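Local coordinates for protein xyloglucan-specific endo-beta-1,4-glucanase BoGH9A (Bacteroides ovatus, PDB 6DHT) that hydrolyses the internal beta-1,4-glucosidic linkages of the xyloglucan backbone, releasing xyloglucan oligosaccharides, at residues F115-T120 and E217-N221; Q187-Q191 and Q277-F282; N209-L215 and Y285-Y289. All coordinates share one frame. Residue numbers count along the deposited sequence, not the author numbering.

Contact 1. Residues F115-T120 and E217-N221; sequences FYYQRT and EMQFN
The guanidinium of R119 lies flat on the ring of F220, planes at 13° and centres 4.6 Å apart. The overlap is offset: R119 CZ stands 33° off the ring normal, whereas R119 CD sits above the F220 centroid, at 3.5 Å and 4°, a CH-pi contact beside an off-centre cation-pi one. An extended R119 (chi1 m, then t, t) and the t rotamer of F220 bring them together. F115-Y117 end a helix and R119 (phi/psi -69/140) turns out of it; E217-N221 are helical throughout. Nearest CA pairs are Y116-E217 (6.9 Å) and R119-F220 (7.8 Å). E217 (chi1 t, chi2 p) meets the edge of the guanidinium in a bidentate salt bridge, R119 NE to E217 OE2 2.9 Å and R119 NH2 to E217 OE1 2.8 Å, and F115 CB packs on E217 CG at 3.5 Å. T120 O approaches the F220 ring edge, 3.3 Å from F220 CZ. R119 NH1 also salt-bridges the carboxylate of E206, whose backbone O binds calcium, and E217 OE2 accepts from W166. The side chains of T120 and D171, the predicted nucleophile, are about 10 Å apart. All touching residues are buried, so the charges rely on these partners, within the (alpha/alpha)6 barrel characteristic of GH9 enzymes.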
loop_
_atom_site.group_PDB
_atom_site.type_symbol
_atom_site.label_atom_id
_atom_site.label_comp_id
_atom_site.label_asym_id
_atom_site.label_seq_id
_atom_site.Cartn_x
_atom_site.Cartn_y
_atom_site.Cartn_z
ATOM N N PHE A 115 4.030 5.204 8.243
ATOM C CA PHE A 115 2.996 4.796 9.174
ATOM C C PHE A 115 3.263 5.350 10.579
ATOM O O PHE A 115 2.326 5.754 11.290
ATOM C CB PHE A 115 2.872 3.274 9.206
ATOM C CG PHE A 115 2.270 2.706 7.950
ATOM C CD1 PHE A 115 3.054 2.430 6.840
ATOM C CD2 PHE A 115 0.895 2.467 7.879
ATOM C CE1 PHE A 115 2.467 1.950 5.664
ATOM C CE2 PHE A 115 0.326 1.978 6.719
ATOM C CZ PHE A 115 1.115 1.737 5.612
ATOM N N TYR A 116 4.536 5.377 10.972
ATOM C CA TYR A 116 4.928 5.981 12.237
ATOM C C TYR A 116 4.480 7.451 12.306
ATOM O O TYR A 116 3.894 7.885 13.292
ATOM C CB TYR A 116 6.435 5.818 12.484
ATOM C CG TYR A 116 6.943 6.753 13.563
ATOM C CD1 TYR A 116 6.788 6.453 14.912
ATOM C CD2 TYR A 116 7.570 7.940 13.225
ATOM C CE1 TYR A 116 7.236 7.328 15.888
ATOM C CE2 TYR A 116 8.028 8.810 14.198
ATOM C CZ TYR A 116 7.863 8.490 15.527
ATOM O OH TYR A 116 8.306 9.349 16.516
ATOM N N TYR A 117 4.705 8.206 11.226
ATOM C CA TYR A 117 4.274 9.589 11.192
ATOM C C TYR A 117 2.741 9.726 11.289
ATOM O O TYR A 117 2.230 10.738 11.782
ATOM C CB TYR A 117 4.791 10.279 9.937
ATOM C CG TYR A 117 6.279 10.514 9.957
ATOM C CD1 TYR A 117 6.834 11.505 10.768
ATOM C CD2 TYR A 117 7.132 9.781 9.142
ATOM C CE1 TYR A 117 8.183 11.749 10.766
ATOM C CE2 TYR A 117 8.483 10.006 9.158
ATOM C CZ TYR A 117 9.001 11.003 9.974
ATOM O OH TYR A 117 10.367 11.223 9.949
ATOM N N GLN A 118 2.000 8.726 10.828
ATOM C CA GLN A 118 0.543 8.750 10.907
ATOM C C GLN A 118 -0.033 8.376 12.289
ATOM O O GLN A 118 -1.264 8.351 12.482
ATOM C CB GLN A 118 -0.073 7.814 9.868
ATOM C CG GLN A 118 0.174 8.169 8.404
ATOM C CD GLN A 118 -0.564 9.410 7.953
ATOM O OE1 GLN A 118 0.021 10.490 7.862
ATOM N NE2 GLN A 118 -1.836 9.253 7.615
ATOM N N ARG A 119 0.826 8.033 13.244
ATOM C CA ARG A 119 0.328 7.518 14.516
ATOM C C ARG A 119 -0.368 8.592 15.319
ATOM O O ARG A 119 0.098 9.725 15.391
ATOM C CB ARG A 119 1.472 7.006 15.382
ATOM C CG ARG A 119 2.069 5.669 14.933
ATOM C CD ARG A 119 3.029 5.177 15.975
ATOM N NE ARG A 119 3.836 4.050 15.503
ATOM C CZ ARG A 119 4.776 3.468 16.238
ATOM N NH1 ARG A 119 4.987 3.899 17.478
ATOM N NH2 ARG A 119 5.490 2.456 15.745
ATOM N N THR A 120 -1.467 8.181 15.945
ATOM C CA THR A 120 -2.237 9.019 16.871
ATOM C C THR A 120 -1.883 8.662 18.307
ATOM O O THR A 120 -1.273 7.632 18.575
ATOM C CB THR A 120 -3.740 8.782 16.701
ATOM O OG1 THR A 120 -4.115 7.480 17.179
ATOM C CG2 THR A 120 -4.139 8.971 15.238
ATOM N N GLU A 217 5.012 -1.830 14.016
ATOM C CA GLU A 217 4.173 -0.806 13.425
ATOM C C GLU A 217 2.734 -1.290 13.246
ATOM O O GLU A 217 1.791 -0.582 13.614
ATOM C CB GLU A 217 4.743 -0.303 12.093
ATOM C CG GLU A 217 4.052 0.981 11.596
ATOM C CD GLU A 217 4.219 2.133 12.583
ATOM O OE1 GLU A 217 5.379 2.428 12.960
ATOM O OE2 GLU A 217 3.187 2.709 13.024
ATOM N N MET A 218 2.567 -2.499 12.711
ATOM C CA MET A 218 1.241 -3.031 12.551
ATOM C C MET A 218 0.540 -3.065 13.889
ATOM O O MET A 218 -0.638 -2.746 13.969
ATOM C CB MET A 218 1.244 -4.436 11.928
ATOM C CG MET A 218 1.998 -4.595 10.602
ATOM S SD MET A 218 1.422 -3.555 9.249
ATOM C CE MET A 218 2.607 -2.224 9.326
ATOM N N GLN A 219 1.255 -3.491 14.932
ATOM C CA GLN A 219 0.608 -3.661 16.232
ATOM C C GLN A 219 0.065 -2.353 16.764
ATOM O O GLN A 219 -0.947 -2.343 17.476
ATOM C CB GLN A 219 1.585 -4.277 17.237
ATOM C CG GLN A 219 0.962 -5.389 18.100
ATOM C CD GLN A 219 -0.001 -4.903 19.190
ATOM O OE1 GLN A 219 0.267 -3.935 19.916
ATOM N NE2 GLN A 219 -1.136 -5.578 19.299
ATOM N N PHE A 220 0.707 -1.244 16.404
ATOM C CA PHE A 220 0.231 0.051 16.875
ATOM C C PHE A 220 -1.208 0.279 16.435
ATOM O O PHE A 220 -2.009 0.885 17.159
ATOM C CB PHE A 220 1.090 1.202 16.390
ATOM C CG PHE A 220 0.817 2.459 17.143
ATOM C CD1 PHE A 220 1.439 2.691 18.360
ATOM C CD2 PHE A 220 -0.120 3.367 16.689
ATOM C CE1 PHE A 220 1.169 3.850 19.085
ATOM C CE2 PHE A 220 -0.392 4.532 17.423
ATOM C CZ PHE A 220 0.245 4.750 18.630
ATOM N N ASN A 221 -1.541 -0.178 15.230
ATOM C CA ASN A 221 -2.897 -0.090 14.738
ATOM C C ASN A 221 -3.749 -1.292 15.183
ATOM O O ASN A 221 -4.908 -1.113 15.498
ATOM C CB ASN A 221 -2.948 0.089 13.218
ATOM C CG ASN A 221 -4.308 0.576 12.744
ATOM O OD1 ASN A 221 -4.594 1.766 12.836
ATOM N ND2 ASN A 221 -5.160 -0.322 12.263
#

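Contact 2. Residues Q187-Q191 and Q277-F282; sequences QSIYQ and QSSRLF. With EDO (1,2-ethanediol), chain I.
Helices 187-191 and 277-281 run in broadly the same direction, their axes 33° apart and 11.3 Å at closest approach. Q187 lies opposite Q277 (CA-CA 7.9 Å) and Q191 opposite L281 (8.0 Å). Q187, in an m, t rotamer, extends its amide across the gap and spends NE2 twice: on Q277 OE1 at 2.9 Å and on S278 OG at 3.0 Å, with N-H...O angles of 160° and 173°. S278 OG is also bonded to V274 O within its own helix. Q187 OE1 has no polar partner in the model; it rests at the ring edge of F282, 3.7 Å from F282 CE1. Q277 NE2 is served by G184 O and by water 2, 3.0 Å away, which also accepts from Q191 NE2 at 3.1 Å. Q191 NE2 gives its other hydrogen back to Q187 O, 3.0 Å. Q191 OE1 accepts from R280 NH2 at 3.3 Å, from water 3 at 2.8 Å and from Q388 NE2; the same R280 NH2 has its charged partner in E348. Water 3 links R280 NE (2.9 Å) to a bound ethanediol, probably from the crystallisation liquor, and water 1 joins Y190 OH (2.8 Å) to L281 O (2.9 Å). Apolar contact centres on L281: its CD1 is 3.6 Å from Q187 CB and 3.9 Å from Y190 CD2, and its CD2 3.4 Å from Q191 CG. The chemistry implies an interface whose direct bonds all involve a neutral amide, with waters 2 and 3 adding bridges beside them and Q187 OE1 left unmatched.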
loop_
_atom_site.group_PDB
_atom_site.type_symbol
_atom_site.label_atom_id
_atom_site.label_comp_id
_atom_site.label_asym_id
_atom_site.label_seq_id
_atom_site.Cartn_x
_atom_site.Cartn_y
_atom_site.Cartn_z
ATOM N N GLN A 187 1.339 -7.589 5.840
ATOM C CA GLN A 187 1.642 -8.856 6.521
ATOM C C GLN A 187 1.654 -10.044 5.566
ATOM O O GLN A 187 2.257 -11.087 5.876
ATOM C CB GLN A 187 0.696 -9.060 7.738
ATOM C CG GLN A 187 1.061 -8.104 8.858
ATOM C CD GLN A 187 0.369 -8.307 10.204
ATOM O OE1 GLN A 187 0.866 -7.781 11.198
ATOM N NE2 GLN A 187 -0.768 -8.977 10.237
ATOM N N SER A 188 1.015 -9.943 4.405
ATOM C CA SER A 188 1.147 -10.978 3.372
ATOM C C SER A 188 2.601 -10.985 2.882
ATOM O O SER A 188 3.239 -12.045 2.778
ATOM C CB SER A 188 0.201 -10.725 2.188
ATOM O OG SER A 188 -1.159 -10.756 2.593
ATOM N N ILE A 189 3.162 -9.818 2.594
ATOM C CA ILE A 189 4.533 -9.763 2.089
ATOM C C ILE A 189 5.536 -10.107 3.209
ATOM O O ILE A 189 6.549 -10.793 2.979
ATOM C CB ILE A 189 4.813 -8.382 1.391
ATOM C CG1 ILE A 189 4.299 -8.388 -0.069
ATOM C CG2 ILE A 189 6.282 -8.019 1.366
ATOM C CD1 ILE A 189 2.874 -8.581 -0.249
ATOM N N TYR A 190 5.240 -9.661 4.425
ATOM C CA TYR A 190 6.058 -10.032 5.581
ATOM C C TYR A 190 6.319 -11.546 5.665
ATOM O O TYR A 190 7.453 -11.994 5.886
ATOM C CB TYR A 190 5.374 -9.541 6.869
ATOM C CG TYR A 190 6.084 -10.046 8.098
ATOM C CD1 TYR A 190 7.209 -9.389 8.589
ATOM C CD2 TYR A 190 5.626 -11.187 8.757
ATOM C CE1 TYR A 190 7.905 -9.901 9.689
ATOM C CE2 TYR A 190 6.285 -11.672 9.828
ATOM C CZ TYR A 190 7.403 -11.019 10.309
ATOM O OH TYR A 190 8.049 -11.583 11.411
ATOM N N GLN A 191 5.265 -12.330 5.472
ATOM C CA GLN A 191 5.346 -13.788 5.605
ATOM C C GLN A 191 6.251 -14.421 4.569
ATOM O O GLN A 191 6.757 -15.533 4.782
ATOM C CB GLN A 191 3.949 -14.387 5.532
ATOM C CG GLN A 191 3.124 -14.175 6.800
ATOM C CD GLN A 191 1.681 -14.589 6.636
ATOM O OE1 GLN A 191 1.309 -15.717 6.947
ATOM N NE2 GLN A 191 0.840 -13.675 6.207
ATOM N N GLN A 277 -4.805 -13.635 10.953
ATOM C CA GLN A 277 -3.464 -13.540 10.391
ATOM C C GLN A 277 -2.454 -13.147 11.471
ATOM O O GLN A 277 -1.423 -13.780 11.644
ATOM C CB GLN A 277 -3.475 -12.480 9.283
ATOM C CG GLN A 277 -2.209 -12.372 8.424
ATOM C CD GLN A 277 -2.203 -11.121 7.572
ATOM O OE1 GLN A 277 -2.448 -10.021 8.059
ATOM N NE2 GLN A 277 -1.939 -11.290 6.299
ATOM N N SER A 278 -2.743 -12.039 12.164
ATOM C CA SER A 278 -1.833 -11.522 13.183
ATOM C C SER A 278 -1.569 -12.521 14.318
ATOM O O SER A 278 -0.476 -12.544 14.884
ATOM C CB SER A 278 -2.358 -10.201 13.750
ATOM O OG SER A 278 -2.489 -9.245 12.698
ATOM N N SER A 279 -2.584 -13.308 14.664
ATOM C CA SER A 279 -2.437 -14.306 15.715
ATOM C C SER A 279 -1.241 -15.205 15.415
ATOM O O SER A 279 -0.433 -15.486 16.299
ATOM C CB SER A 279 -3.707 -15.138 15.831
ATOM O OG SER A 279 -3.572 -16.025 16.925
ATOM N N ARG A 280 -1.110 -15.640 14.163
ATOM C CA ARG A 280 0.004 -16.503 13.783
ATOM C C ARG A 280 1.329 -15.762 13.827
ATOM O O ARG A 280 2.345 -16.274 14.300
ATOM C CB ARG A 280 -0.192 -17.064 12.370
ATOM C CG ARG A 280 -1.466 -17.824 12.161
ATOM C CD ARG A 280 -1.474 -18.574 10.821
ATOM N NE ARG A 280 -1.207 -17.740 9.649
ATOM C CZ ARG A 280 -2.136 -17.078 8.956
ATOM N NH1 ARG A 280 -3.403 -17.141 9.321
ATOM N NH2 ARG A 280 -1.785 -16.340 7.904
ATOM N N LEU A 281 1.339 -14.538 13.301
ATOM C CA LEU A 281 2.599 -13.830 13.149
ATOM C C LEU A 281 3.186 -13.347 14.456
ATOM O O LEU A 281 4.388 -13.132 14.541
ATOM C CB LEU A 281 2.451 -12.633 12.211
ATOM C CG LEU A 281 1.903 -12.938 10.813
ATOM C CD1 LEU A 281 1.905 -11.648 9.977
ATOM C CD2 LEU A 281 2.560 -14.079 10.128
ATOM N N PHE A 282 2.335 -13.100 15.458
ATOM C CA PHE A 282 2.811 -12.587 16.731
ATOM C C PHE A 282 3.010 -13.715 17.776
ATOM O O PHE A 282 3.386 -13.428 18.904
ATOM C CB PHE A 282 1.854 -11.514 17.260
ATOM C CG PHE A 282 2.009 -10.179 16.582
ATOM C CD1 PHE A 282 1.379 -9.922 15.372
ATOM C CD2 PHE A 282 2.768 -9.180 17.163
ATOM C CE1 PHE A 282 1.521 -8.689 14.744
ATOM C CE2 PHE A 282 2.899 -7.941 16.546
ATOM C CZ PHE A 282 2.268 -7.705 15.341
HETATM C C1 EDO I . 4.932 -16.281 11.140
HETATM O O1 EDO I . 3.724 -17.035 11.334
HETATM C C2 EDO I . 5.483 -16.634 9.765
HETATM O O2 EDO I . 4.397 -16.769 8.837
HETATM O O HOH W 1 6.459 -13.645 12.514
HETATM O O HOH W 2 -2.076 -14.157 5.290
HETATM O O HOH W 3 1.620 -17.641 9.003
#

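Contact 3. Residues N209-L215 and Y285-Y289; sequences NHTPDLL and YEEDY. With CA (calcium ion), chain D; EDO (1,2-ethanediol), chain H.
A calcium-binding loop with an Asx turn, running into a helix from D213, packs on the turn Y285-Y289. Metal ligation comes first: calcium takes N209 OD1 at 2.4 Å, T211 O at 2.3 Å, D213 OD1 at 2.4 Å and water 4 at 2.4 Å, with E206 and D216 completing the site. N209 OD1 also accepts from T211 N (2.9 Å), the Asx turn; P212 holds the N-cap position. Nearest CA pairs are T211-Y285 (6.4 Å) and H210-D288 (6.9 Å). Apolar packing centres on Y285 (chi1 m): T211 CG2 lies over its face, 4.2 Å from the centroid, while P212 CD comes within 3.4 Å of Y285 CZ and L215 CD1 within 3.7 Å of Y285 CE2. Among polar bonds, Y289 OH is hydrogen-bonded to D216, itself a calcium ligand. The others converge on D288: water 5 bridges D288 OD1 (2.7 Å) and H210 ND1 (2.8 Å), and D288 OD2 accepts from H210 N at 2.8 Å and from T211 OG1 at 2.7 Å.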
loop_
_atom_site.group_PDB
_atom_site.type_symbol
_atom_site.label_atom_id
_atom_site.label_comp_id
_atom_site.label_asym_id
_atom_site.label_seq_id
_atom_site.Cartn_x
_atom_site.Cartn_y
_atom_site.Cartn_z
ATOM N N ASN A 209 13.641 -3.403 20.415
ATOM C CA ASN A 209 13.041 -4.553 21.076
ATOM C C ASN A 209 13.367 -5.839 20.312
ATOM O O ASN A 209 14.243 -5.835 19.459
ATOM C CB ASN A 209 11.539 -4.358 21.289
ATOM C CG ASN A 209 10.733 -4.402 20.003
ATOM O OD1 ASN A 209 11.222 -4.789 18.930
ATOM N ND2 ASN A 209 9.475 -4.020 20.122
ATOM N N HIS A 210 12.638 -6.914 20.595
ATOM C CA HIS A 210 12.923 -8.220 19.998
ATOM C C HIS A 210 11.973 -8.613 18.871
ATOM O O HIS A 210 11.906 -9.781 18.476
ATOM C CB HIS A 210 12.901 -9.310 21.085
ATOM C CG HIS A 210 14.078 -9.261 22.006
ATOM N ND1 HIS A 210 14.290 -8.224 22.888
ATOM C CD2 HIS A 210 15.116 -10.114 22.171
ATOM C CE1 HIS A 210 15.409 -8.441 23.558
ATOM N NE2 HIS A 210 15.927 -9.583 23.142
ATOM N N THR A 211 11.246 -7.624 18.344
ATOM C CA THR A 211 10.185 -7.877 17.377
ATOM C C THR A 211 10.537 -7.146 16.076
ATOM O O THR A 211 11.041 -6.024 16.130
ATOM C CB THR A 211 8.857 -7.379 17.904
ATOM O OG1 THR A 211 8.585 -8.028 19.165
ATOM C CG2 THR A 211 7.736 -7.740 16.950
ATOM N N PRO A 212 10.318 -7.797 14.922
ATOM C CA PRO A 212 10.514 -7.059 13.660
ATOM C C PRO A 212 9.704 -5.769 13.619
ATOM O O PRO A 212 8.523 -5.726 13.982
ATOM C CB PRO A 212 10.018 -8.046 12.595
ATOM C CG PRO A 212 10.272 -9.419 13.227
ATOM C CD PRO A 212 9.903 -9.192 14.677
ATOM N N ASP A 213 10.380 -4.721 13.190
ATOM C CA ASP A 213 9.821 -3.371 13.205
ATOM C C ASP A 213 8.526 -3.258 12.394
ATOM O O ASP A 213 7.638 -2.518 12.802
ATOM C CB ASP A 213 10.831 -2.330 12.726
ATOM C CG ASP A 213 11.888 -1.980 13.758
ATOM O OD1 ASP A 213 11.896 -2.584 14.855
ATOM O OD2 ASP A 213 12.733 -1.119 13.453
ATOM N N LEU A 214 8.410 -3.970 11.269
ATOM C CA LEU A 214 7.143 -3.984 10.538
ATOM C C LEU A 214 6.013 -4.441 11.446
ATOM O O LEU A 214 4.934 -3.833 11.435
ATOM C CB LEU A 214 7.201 -4.826 9.269
ATOM C CG LEU A 214 5.912 -4.858 8.439
ATOM C CD1 LEU A 214 6.296 -5.003 6.963
ATOM C CD2 LEU A 214 4.964 -5.936 8.845
ATOM N N LEU A 215 6.237 -5.492 12.243
ATOM C CA LEU A 215 5.193 -5.980 13.130
ATOM C C LEU A 215 4.931 -5.009 14.275
ATOM O O LEU A 215 3.781 -4.836 14.659
ATOM C CB LEU A 215 5.560 -7.339 13.700
ATOM C CG LEU A 215 5.602 -8.492 12.704
ATOM C CD1 LEU A 215 5.853 -9.826 13.442
ATOM C CD2 LEU A 215 4.346 -8.587 11.836
ATOM N N TYR A 285 6.285 -13.652 19.531
ATOM C CA TYR A 285 6.670 -12.385 20.148
ATOM C C TYR A 285 5.862 -12.089 21.410
ATOM O O TYR A 285 5.419 -10.969 21.658
ATOM C CB TYR A 285 6.596 -11.249 19.082
ATOM C CG TYR A 285 7.441 -11.593 17.873
ATOM C CD1 TYR A 285 8.826 -11.587 17.956
ATOM C CD2 TYR A 285 6.854 -11.964 16.665
ATOM C CE1 TYR A 285 9.610 -11.935 16.880
ATOM C CE2 TYR A 285 7.632 -12.317 15.573
ATOM C CZ TYR A 285 9.005 -12.296 15.685
ATOM O OH TYR A 285 9.806 -12.645 14.623
ATOM N N GLU A 286 5.723 -13.125 22.230
ATOM C CA GLU A 286 5.067 -13.001 23.510
ATOM C C GLU A 286 5.860 -12.096 24.449
ATOM O O GLU A 286 5.281 -11.457 25.328
ATOM C CB GLU A 286 4.895 -14.383 24.134
ATOM C CG GLU A 286 3.816 -15.204 23.460
ATOM C CD GLU A 286 2.411 -14.674 23.736
ATOM O OE1 GLU A 286 2.189 -14.074 24.824
ATOM O OE2 GLU A 286 1.527 -14.869 22.863
ATOM N N GLU A 287 7.166 -12.006 24.248
ATOM C CA GLU A 287 7.993 -11.145 25.080
ATOM C C GLU A 287 7.575 -9.691 24.987
ATOM O O GLU A 287 7.369 -9.020 25.997
ATOM C CB GLU A 287 9.471 -11.298 24.718
ATOM C CG GLU A 287 10.383 -10.352 25.475
ATOM C CD GLU A 287 11.859 -10.569 25.167
ATOM O OE1 GLU A 287 12.177 -11.264 24.179
ATOM O OE2 GLU A 287 12.702 -10.043 25.923
ATOM N N ASP A 288 7.428 -9.197 23.763
ATOM C CA ASP A 288 7.087 -7.801 23.561
ATOM C C ASP A 288 5.583 -7.579 23.475
ATOM O O ASP A 288 5.094 -6.488 23.759
ATOM C CB ASP A 288 7.765 -7.306 22.275
ATOM C CG ASP A 288 9.273 -7.156 22.421
ATOM O OD1 ASP A 288 9.776 -6.885 23.540
ATOM O OD2 ASP A 288 9.985 -7.328 21.413
ATOM N N TYR A 289 4.851 -8.605 23.067
ATOM C CA TYR A 289 3.396 -8.504 22.946
ATOM C C TYR A 289 2.673 -9.628 23.683
ATOM O O TYR A 289 1.986 -10.450 23.084
ATOM C CB TYR A 289 2.998 -8.409 21.458
ATOM C CG TYR A 289 3.590 -7.169 20.828
ATOM C CD1 TYR A 289 2.987 -5.932 20.988
ATOM C CD2 TYR A 289 4.793 -7.223 20.140
ATOM C CE1 TYR A 289 3.541 -4.791 20.474
ATOM C CE2 TYR A 289 5.358 -6.074 19.607
ATOM C CZ TYR A 289 4.724 -4.861 19.778
ATOM O OH TYR A 289 5.254 -3.692 19.271
HETATM CA CA CA D . 11.373 -3.856 16.765
HETATM C C1 EDO H . 15.224 -8.407 16.001
HETATM O O1 EDO H . 14.470 -7.422 16.714
HETATM C C2 EDO H . 14.229 -9.350 15.340
HETATM O O2 EDO H . 13.472 -8.586 14.402
HETATM O O HOH W 4 13.662 -4.425 16.912
HETATM O O HOH W 5 12.454 -6.417 23.855
#

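In the fold
From the N terminus the first halves come in the order 115-120, 187-191, 209-215, and the second halves likewise: 217-221, 277-282, 285-289. Each contact therefore crosses the other two, and none nests. Contact 1 closes a loop of 96 residues, bringing helix 213-226 back to the end of helix 105-117; contact 2 closes 85, pairing helices 176-192 and 265-281; contact 3 closes 69, tying the calcium loop to the turn before helix 292-309. Helix 213-226 links them: it carries 217-221 and the end of 209-215, and touches contact 2 through M218 (CG 3.4 Å from Q187 OE1), Q219 and L215 (O 3.3 Å from F282 CZ); Q219 OE1 also lies 3.4 Å from Y289 CE1.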